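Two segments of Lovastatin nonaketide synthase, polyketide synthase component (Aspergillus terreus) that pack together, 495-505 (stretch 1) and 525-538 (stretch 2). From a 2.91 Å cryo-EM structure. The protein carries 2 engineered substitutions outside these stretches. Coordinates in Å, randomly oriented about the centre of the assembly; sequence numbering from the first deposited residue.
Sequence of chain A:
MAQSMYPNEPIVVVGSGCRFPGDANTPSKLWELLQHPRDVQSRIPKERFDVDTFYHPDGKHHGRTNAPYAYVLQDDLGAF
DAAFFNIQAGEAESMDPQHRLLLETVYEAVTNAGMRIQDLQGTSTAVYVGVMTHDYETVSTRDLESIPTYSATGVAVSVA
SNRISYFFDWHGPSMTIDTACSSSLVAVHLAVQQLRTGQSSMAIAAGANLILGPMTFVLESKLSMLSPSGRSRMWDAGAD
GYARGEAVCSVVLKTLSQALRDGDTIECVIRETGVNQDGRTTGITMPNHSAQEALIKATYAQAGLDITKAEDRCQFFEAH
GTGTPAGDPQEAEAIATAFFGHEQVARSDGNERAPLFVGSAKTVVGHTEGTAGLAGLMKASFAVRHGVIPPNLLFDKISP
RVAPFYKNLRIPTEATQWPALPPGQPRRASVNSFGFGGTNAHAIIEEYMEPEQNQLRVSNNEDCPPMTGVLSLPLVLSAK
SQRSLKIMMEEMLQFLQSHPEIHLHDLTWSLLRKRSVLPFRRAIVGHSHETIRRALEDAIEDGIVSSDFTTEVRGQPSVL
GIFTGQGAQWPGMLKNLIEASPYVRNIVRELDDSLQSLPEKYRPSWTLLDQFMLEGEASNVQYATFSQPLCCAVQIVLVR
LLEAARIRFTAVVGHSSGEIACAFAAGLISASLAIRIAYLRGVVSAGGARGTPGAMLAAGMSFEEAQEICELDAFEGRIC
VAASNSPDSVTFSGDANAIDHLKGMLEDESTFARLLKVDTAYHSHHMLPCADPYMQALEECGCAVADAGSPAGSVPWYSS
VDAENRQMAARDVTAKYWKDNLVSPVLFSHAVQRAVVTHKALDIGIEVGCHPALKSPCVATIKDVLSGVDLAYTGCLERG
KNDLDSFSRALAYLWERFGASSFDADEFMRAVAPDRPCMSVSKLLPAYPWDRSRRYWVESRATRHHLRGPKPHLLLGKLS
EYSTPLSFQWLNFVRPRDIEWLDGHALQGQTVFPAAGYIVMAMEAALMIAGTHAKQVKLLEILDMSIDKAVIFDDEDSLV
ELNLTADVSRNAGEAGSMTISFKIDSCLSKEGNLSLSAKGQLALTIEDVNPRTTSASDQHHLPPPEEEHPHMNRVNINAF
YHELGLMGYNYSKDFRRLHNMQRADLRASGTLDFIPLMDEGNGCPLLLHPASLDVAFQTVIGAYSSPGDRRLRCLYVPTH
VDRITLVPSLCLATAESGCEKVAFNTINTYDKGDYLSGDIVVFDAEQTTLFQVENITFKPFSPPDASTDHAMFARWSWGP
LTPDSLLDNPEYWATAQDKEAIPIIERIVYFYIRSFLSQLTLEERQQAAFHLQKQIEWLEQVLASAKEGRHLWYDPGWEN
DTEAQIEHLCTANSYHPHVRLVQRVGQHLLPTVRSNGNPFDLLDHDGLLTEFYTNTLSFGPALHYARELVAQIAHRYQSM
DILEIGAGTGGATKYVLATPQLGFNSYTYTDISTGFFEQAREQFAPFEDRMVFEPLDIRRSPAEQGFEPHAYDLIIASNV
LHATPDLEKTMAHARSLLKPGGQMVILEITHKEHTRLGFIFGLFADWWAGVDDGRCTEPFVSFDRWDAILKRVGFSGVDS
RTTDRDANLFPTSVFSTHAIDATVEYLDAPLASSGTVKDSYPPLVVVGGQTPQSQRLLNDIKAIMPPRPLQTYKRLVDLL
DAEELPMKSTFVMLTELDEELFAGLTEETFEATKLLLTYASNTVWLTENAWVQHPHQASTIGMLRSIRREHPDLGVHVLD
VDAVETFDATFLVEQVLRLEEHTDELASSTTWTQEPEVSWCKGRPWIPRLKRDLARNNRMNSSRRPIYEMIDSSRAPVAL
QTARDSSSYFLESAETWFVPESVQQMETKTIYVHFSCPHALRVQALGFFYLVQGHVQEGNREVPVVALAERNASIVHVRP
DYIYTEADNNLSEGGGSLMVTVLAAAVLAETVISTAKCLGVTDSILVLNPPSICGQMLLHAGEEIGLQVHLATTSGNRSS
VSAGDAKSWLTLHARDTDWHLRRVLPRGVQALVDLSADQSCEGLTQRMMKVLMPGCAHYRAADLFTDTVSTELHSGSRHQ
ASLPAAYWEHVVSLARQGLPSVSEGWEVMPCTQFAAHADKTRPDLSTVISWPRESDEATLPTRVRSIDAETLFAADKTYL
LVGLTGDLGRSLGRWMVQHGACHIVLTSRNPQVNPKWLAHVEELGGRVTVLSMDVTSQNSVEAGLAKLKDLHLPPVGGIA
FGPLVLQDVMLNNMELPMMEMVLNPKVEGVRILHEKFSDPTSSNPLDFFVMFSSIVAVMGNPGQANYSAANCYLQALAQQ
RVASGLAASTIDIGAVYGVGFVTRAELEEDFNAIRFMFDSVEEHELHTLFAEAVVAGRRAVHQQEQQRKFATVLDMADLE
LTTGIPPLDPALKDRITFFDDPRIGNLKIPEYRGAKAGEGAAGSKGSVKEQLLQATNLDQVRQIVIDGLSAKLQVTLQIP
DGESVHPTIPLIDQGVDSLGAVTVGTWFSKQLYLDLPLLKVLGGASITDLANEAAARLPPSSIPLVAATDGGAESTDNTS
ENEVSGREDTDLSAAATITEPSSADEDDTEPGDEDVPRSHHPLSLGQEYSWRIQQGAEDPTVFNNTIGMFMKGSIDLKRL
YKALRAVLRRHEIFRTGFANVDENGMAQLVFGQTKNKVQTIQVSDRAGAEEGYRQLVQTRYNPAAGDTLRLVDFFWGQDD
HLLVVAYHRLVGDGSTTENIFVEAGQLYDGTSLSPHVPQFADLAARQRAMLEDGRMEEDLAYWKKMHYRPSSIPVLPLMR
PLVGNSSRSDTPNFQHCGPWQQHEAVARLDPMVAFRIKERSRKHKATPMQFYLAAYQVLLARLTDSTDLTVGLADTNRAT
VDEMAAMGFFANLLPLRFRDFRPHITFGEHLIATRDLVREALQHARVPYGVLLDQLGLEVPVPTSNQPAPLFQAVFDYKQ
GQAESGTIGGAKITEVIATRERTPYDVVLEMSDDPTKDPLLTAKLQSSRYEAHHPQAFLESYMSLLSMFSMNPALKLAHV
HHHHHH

Stretch 1, residues 495-505: FLQSHPEIHLH
Stretch 2 525-538: VGHSHETIRRALED

A helix can be packed against the end of another helix and the loop that follows it by combining a leucine knob with one polar anchor, and this contact, which covers 551 Å², is a compact example. The first stretch leaves its helix at His 499, whose N still donates a hydrogen bond to Phe 495 O at 2.7 Å, runs through a loop, and re-enters a helix at Leu 504, with His 503 at the N-cap position. The second holds Ser 528 at the N-cap of a regular helix that starts at His 529 and runs on past Asp 538. Register is set by CA-CA distances of 7.1 Å for Leu 496 and Arg 533 and 6.6 Å for Pro 500 and His 529, so the chains run in opposite directions here.

Leu 496 (chi1 m, chi2 t) points toward the second helix and fits as a knob among His 529, Ile 532, Arg 533 and Leu 536. Leu 496 CD1 lies 3.8 Å from Ile 532 CG2 and a tight 3.3 Å from Leu 536 CD1. Arg 533 (m, t, m, chi4 -93°) lays its aliphatic portion alongside, with its CG 3.8 Å from Leu 496 CB and its CD 3.7 Å from Gln 497 CG.

The polar anchor is His 529 (chi1 m, chi2 98°). Its CA-to-CB bond points sideways, but the ring end reaches the loop, where His 529 NE2 donates a hydrogen bond to Ile 502 O at 2.6 Å, with an N-H...O angle of 148°. That carbonyl lies near the ring plane, as a donor in the ring requires; Pro 500 O, 3.2 Å from His 529 NE2, instead sits over one face, at too poor an angle to bond. Leu 504 CB covers the opposite face.

Leu 504 (chi1 t, chi2 p) closes the other end, its CD2 3.2 Å from His 527 O and its CD1 4.2 Å from Ile 532 CG2.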

ATOM      1  N   PHE A 495     -19.507  32.682 -40.097  1.00120.27           N
ATOM      2  CA  PHE A 495     -20.332  31.883 -40.997  1.00120.27           C
ATOM      3  C   PHE A 495     -20.846  32.718 -42.162  1.00120.27           C
ATOM      4  O   PHE A 495     -20.840  32.264 -43.313  1.00120.27           O
ATOM      5  CB  PHE A 495     -21.484  31.272 -40.201  1.00120.27           C
ATOM      6  CG  PHE A 495     -22.605  30.742 -41.043  1.00120.27           C
ATOM      7  CD1 PHE A 495     -22.533  29.481 -41.602  1.00120.27           C
ATOM      8  CD2 PHE A 495     -23.744  31.498 -41.251  1.00120.27           C
ATOM      9  CE1 PHE A 495     -23.569  28.990 -42.368  1.00120.27           C
ATOM     10  CE2 PHE A 495     -24.783  31.014 -42.015  1.00120.27           C
ATOM     11  CZ  PHE A 495     -24.698  29.756 -42.572  1.00120.27           C
ATOM     12  N   LEU A 496     -21.293  33.944 -41.884  1.00125.39           N
ATOM     13  CA  LEU A 496     -21.730  34.838 -42.951  1.00125.39           C
ATOM     14  C   LEU A 496     -20.581  35.157 -43.895  1.00125.39           C
ATOM     15  O   LEU A 496     -20.759  35.179 -45.118  1.00125.39           O
ATOM     16  CB  LEU A 496     -22.300  36.122 -42.352  1.00125.39           C
ATOM     17  CG  LEU A 496     -23.650  35.974 -41.652  1.00125.39           C
ATOM     18  CD1 LEU A 496     -23.851  37.091 -40.649  1.00125.39           C
ATOM     19  CD2 LEU A 496     -24.773  35.969 -42.673  1.00125.39           C
ATOM     20  N   GLN A 497     -19.391  35.407 -43.345  1.00125.60           N
ATOM     21  CA  GLN A 497     -18.227  35.628 -44.194  1.00125.60           C
ATOM     22  C   GLN A 497     -17.938  34.400 -45.049  1.00125.60           C
ATOM     23  O   GLN A 497     -17.573  34.521 -46.225  1.00125.60           O
ATOM     24  CB  GLN A 497     -17.013  35.982 -43.337  1.00125.60           C
ATOM     25  CG  GLN A 497     -17.132  37.316 -42.621  1.00125.60           C
ATOM     26  CD  GLN A 497     -16.001  37.554 -41.641  1.00125.60           C
ATOM     27  OE1 GLN A 497     -15.167  36.678 -41.412  1.00125.60           O
ATOM     28  NE2 GLN A 497     -15.966  38.746 -41.057  1.00125.60           N
ATOM     29  N   SER A 498     -18.095  33.208 -44.472  1.00123.73           N
ATOM     30  CA  SER A 498     -17.825  31.972 -45.196  1.00123.73           C
ATOM     31  C   SER A 498     -18.942  31.614 -46.168  1.00123.73           C
ATOM     32  O   SER A 498     -18.677  30.986 -47.199  1.00123.73           O
ATOM     33  CB  SER A 498     -17.617  30.823 -44.209  1.00123.73           C
ATOM     34  OG  SER A 498     -16.580  31.121 -43.290  1.00123.73           O
ATOM     35  N   HIS A 499     -20.181  31.999 -45.868  1.00122.71           N
ATOM     36  CA  HIS A 499     -21.344  31.628 -46.674  1.00122.71           C
ATOM     37  C   HIS A 499     -22.158  32.871 -47.007  1.00122.71           C
ATOM     38  O   HIS A 499     -23.308  33.014 -46.575  1.00122.71           O
ATOM     39  CB  HIS A 499     -22.208  30.600 -45.944  1.00122.71           C
ATOM     40  CG  HIS A 499     -21.499  29.317 -45.645  1.00122.71           C
ATOM     41  ND1 HIS A 499     -21.313  28.331 -46.590  1.00122.71           N
ATOM     42  CD2 HIS A 499     -20.933  28.857 -44.505  1.00122.71           C
ATOM     43  CE1 HIS A 499     -20.662  27.319 -46.045  1.00122.71           C
ATOM     44  NE2 HIS A 499     -20.419  27.613 -44.781  1.00122.71           N
ATOM     45  N   PRO A 500     -21.588  33.797 -47.782  1.00124.99           N
ATOM     46  CA  PRO A 500     -22.396  34.914 -48.293  1.00124.99           C
ATOM     47  C   PRO A 500     -23.478  34.472 -49.261  1.00124.99           C
ATOM     48  O   PRO A 500     -24.441  35.219 -49.473  1.00124.99           O
ATOM     49  CB  PRO A 500     -21.360  35.811 -48.980  1.00124.99           C
ATOM     50  CG  PRO A 500     -20.254  34.882 -49.357  1.00124.99           C
ATOM     51  CD  PRO A 500     -20.202  33.844 -48.274  1.00124.99           C
ATOM     52  N   GLU A 501     -23.348  33.282 -49.851  1.00125.17           N
ATOM     53  CA  GLU A 501     -24.326  32.814 -50.826  1.00125.17           C
ATOM     54  C   GLU A 501     -25.669  32.506 -50.179  1.00125.17           C
ATOM     55  O   GLU A 501     -26.709  32.596 -50.840  1.00125.17           O
ATOM     56  CB  GLU A 501     -23.791  31.572 -51.537  1.00125.17           C
ATOM     57  CG  GLU A 501     -23.568  30.385 -50.611  1.00125.17           C
ATOM     58  CD  GLU A 501     -22.767  29.275 -51.262  1.00125.17           C
ATOM     59  OE1 GLU A 501     -22.410  29.417 -52.451  1.00125.17           O
ATOM     60  OE2 GLU A 501     -22.490  28.265 -50.583  1.00125.17           O
ATOM     61  N   ILE A 502     -25.668  32.139 -48.898  1.00123.03           N
ATOM     62  CA  ILE A 502     -26.899  31.733 -48.232  1.00123.03           C
ATOM     63  C   ILE A 502     -27.854  32.916 -48.156  1.00123.03           C
ATOM     64  O   ILE A 502     -27.467  34.028 -47.776  1.00123.03           O
ATOM     65  CB  ILE A 502     -26.592  31.170 -46.837  1.00123.03           C
ATOM     66  CG1 ILE A 502     -25.889  29.818 -46.971  1.00123.03           C
ATOM     67  CG2 ILE A 502     -27.872  31.044 -46.024  1.00123.03           C
ATOM     68  CD1 ILE A 502     -25.324  29.288 -45.680  1.00123.03           C
ATOM     69  N   HIS A 503     -29.111  32.676 -48.522  1.00129.14           N
ATOM     70  CA  HIS A 503     -30.114  33.732 -48.505  1.00129.14           C
ATOM     71  C   HIS A 503     -30.303  34.256 -47.088  1.00129.14           C
ATOM     72  O   HIS A 503     -30.439  33.481 -46.138  1.00129.14           O
ATOM     73  CB  HIS A 503     -31.436  33.201 -49.058  1.00129.14           C
ATOM     74  CG  HIS A 503     -32.370  34.271 -49.533  1.00129.14           C
ATOM     75  ND1 HIS A 503     -33.708  34.037 -49.768  1.00129.14           N
ATOM     76  CD2 HIS A 503     -32.160  35.575 -49.827  1.00129.14           C
ATOM     77  CE1 HIS A 503     -34.282  35.152 -50.181  1.00129.14           C
ATOM     78  NE2 HIS A 503     -33.365  36.101 -50.226  1.00129.14           N
ATOM     79  N   LEU A 504     -30.314  35.583 -46.949  1.00130.85           N
ATOM     80  CA  LEU A 504     -30.458  36.184 -45.627  1.00130.85           C
ATOM     81  C   LEU A 504     -31.854  35.951 -45.064  1.00130.85           C
ATOM     82  O   LEU A 504     -32.015  35.749 -43.854  1.00130.85           O
ATOM     83  CB  LEU A 504     -30.150  37.678 -45.695  1.00130.85           C
ATOM     84  CG  LEU A 504     -30.191  38.430 -44.363  1.00130.85           C
ATOM     85  CD1 LEU A 504     -29.187  37.846 -43.384  1.00130.85           C
ATOM     86  CD2 LEU A 504     -29.928  39.909 -44.578  1.00130.85           C
ATOM     87  N   HIS A 505     -32.875  35.989 -45.921  1.00135.85           N
ATOM     88  CA  HIS A 505     -34.237  35.746 -45.457  1.00135.85           C
ATOM     89  C   HIS A 505     -34.348  34.379 -44.796  1.00135.85           C
ATOM     90  O   HIS A 505     -34.868  34.254 -43.681  1.00135.85           O
ATOM     91  CB  HIS A 505     -35.216  35.852 -46.628  1.00135.85           C
ATOM     92  CG  HIS A 505     -35.510  37.259 -47.044  1.00135.85           C
ATOM     93  ND1 HIS A 505     -35.616  37.637 -48.365  1.00135.85           N
ATOM     94  CD2 HIS A 505     -35.732  38.377 -46.313  1.00135.85           C
ATOM     95  CE1 HIS A 505     -35.884  38.929 -48.430  1.00135.85           C
ATOM     96  NE2 HIS A 505     -35.959  39.402 -47.200  1.00135.85           N
ATOM     97  N   VAL A 525     -29.647  43.906 -36.871  1.00146.41           N
ATOM     98  CA  VAL A 525     -30.473  44.555 -37.880  1.00146.41           C
ATOM     99  C   VAL A 525     -29.626  44.779 -39.123  1.00146.41           C
ATOM    100  O   VAL A 525     -28.546  45.376 -39.045  1.00146.41           O
ATOM    101  CB  VAL A 525     -31.052  45.883 -37.360  1.00146.41           C
ATOM    102  CG1 VAL A 525     -31.815  46.600 -38.456  1.00146.41           C
ATOM    103  CG2 VAL A 525     -31.957  45.627 -36.167  1.00146.41           C
ATOM    104  N   GLY A 526     -30.117  44.303 -40.263  1.00140.58           N
ATOM    105  CA  GLY A 526     -29.421  44.480 -41.520  1.00140.58           C
ATOM    106  C   GLY A 526     -30.219  43.982 -42.707  1.00140.58           C
ATOM    107  O   GLY A 526     -30.761  42.872 -42.678  1.00140.58           O
ATOM    108  N   HIS A 527     -30.299  44.797 -43.759  1.00148.33           N
ATOM    109  CA  HIS A 527     -31.068  44.416 -44.937  1.00148.33           C
ATOM    110  C   HIS A 527     -30.344  43.361 -45.766  1.00148.33           C
ATOM    111  O   HIS A 527     -30.977  42.433 -46.281  1.00148.33           O
ATOM    112  CB  HIS A 527     -31.360  45.648 -45.795  1.00148.33           C
ATOM    113  CG  HIS A 527     -32.157  45.351 -47.026  1.00148.33           C
ATOM    114  ND1 HIS A 527     -32.064  46.108 -48.174  1.00148.33           N
ATOM    115  CD2 HIS A 527     -33.064  44.380 -47.289  1.00148.33           C
ATOM    116  CE1 HIS A 527     -32.877  45.616 -49.091  1.00148.33           C
ATOM    117  NE2 HIS A 527     -33.496  44.567 -48.579  1.00148.33           N
ATOM    118  N   SER A 528     -29.030  43.485 -45.905  1.00135.94           N
ATOM    119  CA  SER A 528     -28.233  42.611 -46.754  1.00135.94           C
ATOM    120  C   SER A 528     -27.112  41.973 -45.937  1.00135.94           C
ATOM    121  O   SER A 528     -26.974  42.208 -44.734  1.00135.94           O
ATOM    122  CB  SER A 528     -27.663  43.385 -47.945  1.00135.94           C
ATOM    123  OG  SER A 528     -26.804  44.425 -47.511  1.00135.94           O
ATOM    124  N   HIS A 529     -26.305  41.155 -46.616  1.00130.04           N
ATOM    125  CA  HIS A 529     -25.228  40.447 -45.932  1.00130.04           C
ATOM    126  C   HIS A 529     -24.207  41.414 -45.350  1.00130.04           C
ATOM    127  O   HIS A 529     -23.750  41.235 -44.217  1.00130.04           O
ATOM    128  CB  HIS A 529     -24.551  39.469 -46.892  1.00130.04           C
ATOM    129  CG  HIS A 529     -25.411  38.306 -47.275  1.00130.04           C
ATOM    130  ND1 HIS A 529     -26.132  38.265 -48.448  1.00130.04           N
ATOM    131  CD2 HIS A 529     -25.667  37.139 -46.635  1.00130.04           C
ATOM    132  CE1 HIS A 529     -26.794  37.123 -48.517  1.00130.04           C
ATOM    133  NE2 HIS A 529     -26.529  36.423 -47.429  1.00130.04           N
ATOM    134  N   GLU A 530     -23.827  42.442 -46.110  1.00132.76           N
ATOM    135  CA  GLU A 530     -22.865  43.411 -45.591  1.00132.76           C
ATOM    136  C   GLU A 530     -23.438  44.167 -44.400  1.00132.76           C
ATOM    137  O   GLU A 530     -22.752  44.365 -43.388  1.00132.76           O
ATOM    138  CB  GLU A 530     -22.457  44.385 -46.695  1.00132.76           C
ATOM    139  CG  GLU A 530     -21.757  43.727 -47.871  1.00132.76           C
ATOM    140  CD  GLU A 530     -21.321  44.728 -48.922  1.00132.76           C
ATOM    141  OE1 GLU A 530     -21.546  45.939 -48.721  1.00132.76           O
ATOM    142  OE2 GLU A 530     -20.754  44.302 -49.951  1.00132.76           O
ATOM    143  N   THR A 531     -24.698  44.594 -44.500  1.00135.41           N
ATOM    144  CA  THR A 531     -25.320  45.331 -43.407  1.00135.41           C
ATOM    145  C   THR A 531     -25.406  44.470 -42.155  1.00135.41           C
ATOM    146  O   THR A 531     -25.093  44.925 -41.048  1.00135.41           O
ATOM    147  CB  THR A 531     -26.711  45.808 -43.824  1.00135.41           C
ATOM    148  OG1 THR A 531     -26.644  46.406 -45.125  1.00135.41           O
ATOM    149  CG2 THR A 531     -27.247  46.830 -42.834  1.00135.41           C
ATOM    150  N   ILE A 532     -25.821  43.213 -42.315  1.00133.10           N
ATOM    151  CA  ILE A 532     -25.971  42.340 -41.157  1.00133.10           C
ATOM    152  C   ILE A 532     -24.609  42.011 -40.560  1.00133.10           C
ATOM    153  O   ILE A 532     -24.465  41.911 -39.338  1.00133.10           O
ATOM    154  CB  ILE A 532     -26.760  41.071 -41.537  1.00133.10           C
ATOM    155  CG1 ILE A 532     -27.548  40.553 -40.333  1.00133.10           C
ATOM    156  CG2 ILE A 532     -25.836  39.978 -42.046  1.00133.10           C
ATOM    157  CD1 ILE A 532     -28.751  41.404 -39.972  1.00133.10           C
ATOM    158  N   ARG A 533     -23.587  41.843 -41.403  1.00129.32           N
ATOM    159  CA  ARG A 533     -22.244  41.594 -40.886  1.00129.32           C
ATOM    160  C   ARG A 533     -21.731  42.784 -40.085  1.00129.32           C
ATOM    161  O   ARG A 533     -21.153  42.612 -39.004  1.00129.32           O
ATOM    162  CB  ARG A 533     -21.283  41.272 -42.031  1.00129.32           C
ATOM    163  CG  ARG A 533     -21.397  39.854 -42.560  1.00129.32           C
ATOM    164  CD  ARG A 533     -20.115  39.419 -43.254  1.00129.32           C
ATOM    165  NE  ARG A 533     -19.799  40.255 -44.407  1.00129.32           N
ATOM    166  CZ  ARG A 533     -20.165  39.992 -45.655  1.00129.32           C
ATOM    167  NH1 ARG A 533     -20.872  38.915 -45.959  1.00129.32           N
ATOM    168  NH2 ARG A 533     -19.813  40.831 -46.624  1.00129.32           N
ATOM    169  N   ARG A 534     -21.926  44.000 -40.597  1.00133.30           N
ATOM    170  CA  ARG A 534     -21.466  45.176 -39.864  1.00133.30           C
ATOM    171  C   ARG A 534     -22.245  45.355 -38.567  1.00133.30           C
ATOM    172  O   ARG A 534     -21.674  45.742 -37.539  1.00133.30           O
ATOM    173  CB  ARG A 534     -21.577  46.421 -40.741  1.00133.30           C
ATOM    174  CG  ARG A 534     -20.490  46.509 -41.800  1.00133.30           C
ATOM    175  CD  ARG A 534     -20.498  47.852 -42.508  1.00133.30           C
ATOM    176  NE  ARG A 534     -21.605  47.972 -43.448  1.00133.30           N
ATOM    177  CZ  ARG A 534     -21.568  47.565 -44.710  1.00133.30           C
ATOM    178  NH1 ARG A 534     -20.491  46.991 -45.222  1.00133.30           N
ATOM    179  NH2 ARG A 534     -22.640  47.735 -45.479  1.00133.30           N
ATOM    180  N   ALA A 535     -23.548  45.071 -38.589  1.00131.79           N
ATOM    181  CA  ALA A 535     -24.334  45.153 -37.364  1.00131.79           C
ATOM    182  C   ALA A 535     -23.892  44.096 -36.358  1.00131.79           C
ATOM    183  O   ALA A 535     -23.884  44.348 -35.148  1.00131.79           O
ATOM    184  CB  ALA A 535     -25.820  45.014 -37.690  1.00131.79           C
ATOM    185  N   LEU A 536     -23.522  42.906 -36.837  1.00128.00           N
ATOM    186  CA  LEU A 536     -22.969  41.887 -35.952  1.00128.00           C
ATOM    187  C   LEU A 536     -21.655  42.349 -35.341  1.00128.00           C
ATOM    188  O   LEU A 536     -21.394  42.113 -34.158  1.00128.00           O
ATOM    189  CB  LEU A 536     -22.766  40.579 -36.716  1.00128.00           C
ATOM    190  CG  LEU A 536     -23.867  39.529 -36.582  1.00128.00           C
ATOM    191  CD1 LEU A 536     -23.676  38.431 -37.611  1.00128.00           C
ATOM    192  CD2 LEU A 536     -23.881  38.942 -35.182  1.00128.00           C
ATOM    193  N   GLU A 537     -20.806  42.994 -36.142  1.00128.54           N
ATOM    194  CA  GLU A 537     -19.569  43.554 -35.608  1.00128.54           C
ATOM    195  C   GLU A 537     -19.869  44.568 -34.511  1.00128.54           C
ATOM    196  O   GLU A 537     -19.233  44.567 -33.449  1.00128.54           O
ATOM    197  CB  GLU A 537     -18.764  44.208 -36.730  1.00128.54           C
ATOM    198  CG  GLU A 537     -18.196  43.241 -37.749  1.00128.54           C
ATOM    199  CD  GLU A 537     -16.926  42.568 -37.268  1.00128.54           C
ATOM    200  OE1 GLU A 537     -16.714  42.506 -36.039  1.00128.54           O
ATOM    201  OE2 GLU A 537     -16.136  42.109 -38.119  1.00128.54           O
ATOM    202  N   ASP A 538     -20.844  45.442 -34.758  1.00130.83           N
ATOM    203  CA  ASP A 538     -21.209  46.447 -33.765  1.00130.83           C
ATOM    204  C   ASP A 538     -21.720  45.796 -32.488  1.00130.83           C
ATOM    205  O   ASP A 538     -21.365  46.215 -31.382  1.00130.83           O
ATOM    206  CB  ASP A 538     -22.262  47.392 -34.340  1.00130.83           C
ATOM    207  CG  ASP A 538     -21.788  48.100 -35.595  1.00130.83           C
ATOM    208  OD1 ASP A 538     -20.569  48.336 -35.721  1.00130.83           O
ATOM    209  OD2 ASP A 538     -22.637  48.418 -36.455  1.00130.83           O
TER